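Local coordinates for acetylornithine aminotransferase (Aquifex aeolicus, PDB 2EH6), which catalyses the pyridoxal-phosphate-dependent transfer of an amino group between N(2)-acetyl-L-ornithine and 2-oxoglutarate in arginine biosynthesis, at the interface of chains A and B. Numbering follows the deposited sequence. Chains: chain A/B, Acetylornithine aminotransferase.

Contact 1 and contact 2 are separate patches of the two-fold interface of the homodimer, with the centres of their C-alpha atoms about 37 Å apart and no residue in common. In contact 1 the N-terminal segment of chain A reaches over to helix 70-80 and strand 87-92 of chain B; in contact 2 helix 95-112 of chain A receives the loop 146-148 of chain B. Helix 95-112 follows strand 87-92 closely in the sequence, so neighbouring elements serve both patches, on opposite subunits. Because the symmetry repeats each contact with the chains exchanged, each subunit lends its N-terminal segment to the other and receives the partner's in return.

Contact 1: the interface of chains A and B. Residues chain A 2-3; chain B 69, 72-73, 76, 89, 91.
The N-terminal segment of this class-III (fold-type I) aminotransferase crosses to the partner subunit, where A:Leu3 forms a parallel beta bridge with B:Val89 of strand 87-92 and A:Tyr2 meets B:Glu73 of helix 70-80. The strand bond runs from the amide N of B:Val89 to the carbonyl O of A:Tyr2, 2.7 Å long. On the helix side the backbone N of A:Tyr2 donates to the carboxylate OE1 of B:Glu73 at 3.0 Å, an almost straight bond (173° at H) that uses the syn lone pair of the oxygen. The glutamate chain is bent at its second torsion (chi2 -76°), which turns the carboxylate back toward the incoming segment. Both the N and the O of A:Tyr2 are thus taken up by chain B, one by the helix and the other by the strand.

A:Leu3 lies between helix 70-80 and strand 87-92. Its two methyl groups divide the work: CD1 lies against the aliphatic CB of B:Gln72 at 3.6 Å and beside the carboxyl end of B:Glu73, whereas CD2 passes alongside the methyl CB of B:Ala76, also 3.6 Å away, and points toward CE2 of B:Phe91, 3.9 Å off. CD2 thereby reaches the rim of the B:Phe91 ring, on the side where CG1 of B:Val89 covers the centre of the face. The leucine and B:Gln72 side chains cross at about a right angle. A:Tyr2 touches the helix through its CB, 3.6 Å from the CB of B:Ala76, and its ring plane stands 56° from the B:Glu73 carboxylate.

Contact 2: the interface of chains A and B. Residues chain A 107-108, 111, 118; chain B 146-148.
A:Arg111 and B:Glu148 cross at about a right angle, yet their guanidinium and carboxylate planes lie only 25° apart, and the two form a salt bridge between helix 95-112 and the 146-148 loop. NH1 of the arginine donates to the carboxylate OE1 of the glutamate at 2.7 Å, with the oxygen nearly in the guanidinium plane but met on its anti side, 30° out of the carboxylate plane. From the opposite face the backbone N of B:Gly146 reaches the syn side of the same oxygen at 3.1 Å. This bond within the loop probably helps to position the carboxylate for the arginine, and the pair of donors would probably stabilise its negative charge. Bends at the second torsion (chi2 -77°) and the third fold the arginine over the loop, placing the CA of B:Gly146 against one guanidinium face, offset toward the rim.

A:Arg107, from the same helix, behaves differently: its chain is extended from CG to NE and carries the guanidinium out along the loop. NH1 donates to the carbonyl O of B:Phe147 at 3.1 Å, that oxygen lying at the edge of the guanidinium and in its plane. NE and NH2 grip the carbonyl O of A:Trp118 side-on, at 2.8 Å from NE, which holds the group's rotation while NH1 faces the partner.

Between the arginines in sequence, A:Lys108 turns away from both guanidinium groups and crosses the B:Phe147 side chain obliquely. Its aliphatic chain passes beside the CE1-CZ rim, to one side of the ring plane and not stacked on the centre, with CB 3.7 Å from CE1 and CD near both CE1 and CZ. A water links the two main partners a second time: it lies 2.8 Å from NH1 of A:Arg111, at the guanidinium edge, and 2.7 Å from the carbonyl O of B:Glu148.

Contact 1: the interface of chains A and B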
# COMPACT_ATOMS: atom_id res chain seq x y z
N TYR A 2 11.95 17.57 6.74
CA TYR A 2 10.53 17.65 6.42
C TYR A 2 9.83 16.31 6.62
O TYR A 2 8.65 16.15 6.34
CB TYR A 2 10.41 18.08 4.95
CG TYR A 2 10.66 19.54 4.84
CD1 TYR A 2 9.81 20.45 5.46
CD2 TYR A 2 11.75 20.01 4.09
CE1 TYR A 2 10.04 21.82 5.35
CE2 TYR A 2 11.98 21.38 3.98
CZ TYR A 2 11.13 22.28 4.59
OH TYR A 2 11.34 23.63 4.48
N LEU A 3 10.61 15.30 7.08
CA LEU A 3 10.05 13.96 7.27
C LEU A 3 9.83 13.65 8.75
O LEU A 3 10.53 14.14 9.63
CB LEU A 3 11.04 12.94 6.71
CG LEU A 3 11.37 13.17 5.23
CD1 LEU A 3 12.40 12.17 4.72
CD2 LEU A 3 10.14 13.01 4.33
N ASN B 69 16.69 8.74 2.65
CA ASN B 69 16.03 8.83 1.36
C ASN B 69 15.86 10.31 1.04
O ASN B 69 14.82 10.91 1.33
CB ASN B 69 14.64 8.16 1.40
CG ASN B 69 14.71 6.64 1.24
OD1 ASN B 69 14.12 6.08 0.32
ND2 ASN B 69 15.43 5.97 2.14
N GLN B 72 12.80 11.81 -0.60
CA GLN B 72 11.62 11.97 0.24
C GLN B 72 11.60 13.38 0.80
O GLN B 72 10.55 14.02 0.88
CB GLN B 72 11.63 10.96 1.39
CG GLN B 72 11.19 9.56 0.99
CD GLN B 72 11.20 8.59 2.16
OE1 GLN B 72 10.78 8.95 3.27
NE2 GLN B 72 11.65 7.37 1.92
N GLU B 73 12.77 13.87 1.18
CA GLU B 73 12.90 15.22 1.72
C GLU B 73 12.48 16.24 0.68
O GLU B 73 11.77 17.20 1.00
CB GLU B 73 14.36 15.49 2.12
CG GLU B 73 14.84 14.72 3.33
CD GLU B 73 14.30 15.28 4.63
OE1 GLU B 73 13.64 16.34 4.61
OE2 GLU B 73 14.55 14.66 5.69
N ALA B 76 8.70 16.05 0.15
CA ALA B 76 8.07 16.51 1.39
C ALA B 76 8.09 18.03 1.51
O ALA B 76 7.11 18.65 1.94
CB ALA B 76 8.78 15.89 2.58
N VAL B 89 6.19 15.07 6.88
CA VAL B 89 5.57 14.04 6.05
C VAL B 89 6.06 12.62 6.31
O VAL B 89 7.22 12.40 6.68
CB VAL B 89 5.81 14.37 4.54
CG1 VAL B 89 5.27 13.26 3.65
CG2 VAL B 89 5.18 15.69 4.18
N PHE B 91 5.73 8.96 4.19
CA PHE B 91 5.27 8.42 2.91
C PHE B 91 4.78 6.99 3.00
O PHE B 91 5.38 6.16 3.69
CB PHE B 91 6.39 8.52 1.87
CG PHE B 91 6.61 9.91 1.35
CD1 PHE B 91 5.73 10.47 0.43
CD2 PHE B 91 7.69 10.67 1.79
CE1 PHE B 91 5.93 11.77 -0.04
CE2 PHE B 91 7.90 11.96 1.33
CZ PHE B 91 7.01 12.52 0.41

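Contact 2: the interface of chains A and B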
# COMPACT_ATOMS: atom_id res chain seq x y z
N ARG A 107 -12.07 -14.11 7.45
CA ARG A 107 -13.26 -13.82 8.25
C ARG A 107 -14.53 -13.93 7.42
O ARG A 107 -15.50 -14.56 7.84
CB ARG A 107 -13.18 -12.42 8.88
CG ARG A 107 -12.37 -12.39 10.16
CD ARG A 107 -12.48 -11.08 10.89
NE ARG A 107 -11.81 -11.16 12.19
CZ ARG A 107 -11.63 -10.13 13.01
NH1 ARG A 107 -12.07 -8.92 12.68
NH2 ARG A 107 -11.01 -10.30 14.17
N LYS A 108 -14.53 -13.33 6.23
CA LYS A 108 -15.71 -13.40 5.38
C LYS A 108 -15.99 -14.83 4.93
O LYS A 108 -17.15 -15.23 4.79
CB LYS A 108 -15.57 -12.49 4.16
CG LYS A 108 -16.83 -12.43 3.33
CD LYS A 108 -16.85 -11.26 2.38
CE LYS A 108 -18.17 -11.22 1.62
NZ LYS A 108 -18.37 -12.47 0.84
N ARG A 111 -18.06 -16.47 7.43
CA ARG A 111 -19.36 -15.82 7.50
C ARG A 111 -20.24 -16.32 6.36
O ARG A 111 -21.44 -16.55 6.54
CB ARG A 111 -19.21 -14.30 7.39
CG ARG A 111 -18.73 -13.63 8.67
CD ARG A 111 -19.85 -13.51 9.69
NE ARG A 111 -20.79 -12.44 9.35
CZ ARG A 111 -20.57 -11.14 9.57
NH1 ARG A 111 -19.44 -10.74 10.13
NH2 ARG A 111 -21.49 -10.25 9.23
N TRP A 118 -13.96 -15.81 13.94
CA TRP A 118 -13.38 -14.51 13.61
C TRP A 118 -12.05 -14.23 14.30
O TRP A 118 -11.46 -13.17 14.09
CB TRP A 118 -14.38 -13.39 13.93
CG TRP A 118 -14.84 -13.48 15.36
CD1 TRP A 118 -15.83 -14.29 15.85
CD2 TRP A 118 -14.27 -12.82 16.49
NE1 TRP A 118 -15.90 -14.17 17.22
CE2 TRP A 118 -14.96 -13.27 17.64
CE3 TRP A 118 -13.23 -11.88 16.65
CZ2 TRP A 118 -14.64 -12.83 18.93
CZ3 TRP A 118 -12.93 -11.44 17.94
CH2 TRP A 118 -13.63 -11.91 19.06
N GLY B 146 -19.12 -8.79 6.87
CA GLY B 146 -18.35 -10.01 6.84
C GLY B 146 -16.94 -9.94 7.41
O GLY B 146 -16.27 -10.96 7.54
N PHE B 147 -16.50 -8.73 7.78
CA PHE B 147 -15.15 -8.54 8.30
C PHE B 147 -15.06 -8.19 9.77
O PHE B 147 -13.96 -8.12 10.34
CB PHE B 147 -14.46 -7.46 7.46
CG PHE B 147 -14.59 -7.68 5.99
CD1 PHE B 147 -14.03 -8.81 5.40
CD2 PHE B 147 -15.30 -6.79 5.19
CE1 PHE B 147 -14.18 -9.04 4.03
CE2 PHE B 147 -15.45 -7.02 3.83
CZ PHE B 147 -14.89 -8.15 3.25
N GLU B 148 -16.22 -7.97 10.40
CA GLU B 148 -16.28 -7.62 11.81
C GLU B 148 -15.65 -8.70 12.68
O GLU B 148 -15.62 -9.86 12.29
CB GLU B 148 -17.73 -7.38 12.24
CG GLU B 148 -18.46 -6.33 11.42
CD GLU B 148 -19.29 -6.93 10.28
OE1 GLU B 148 -19.06 -8.09 9.89
OE2 GLU B 148 -20.18 -6.21 9.78
O HOH W 1 -17.13 -11.89 11.27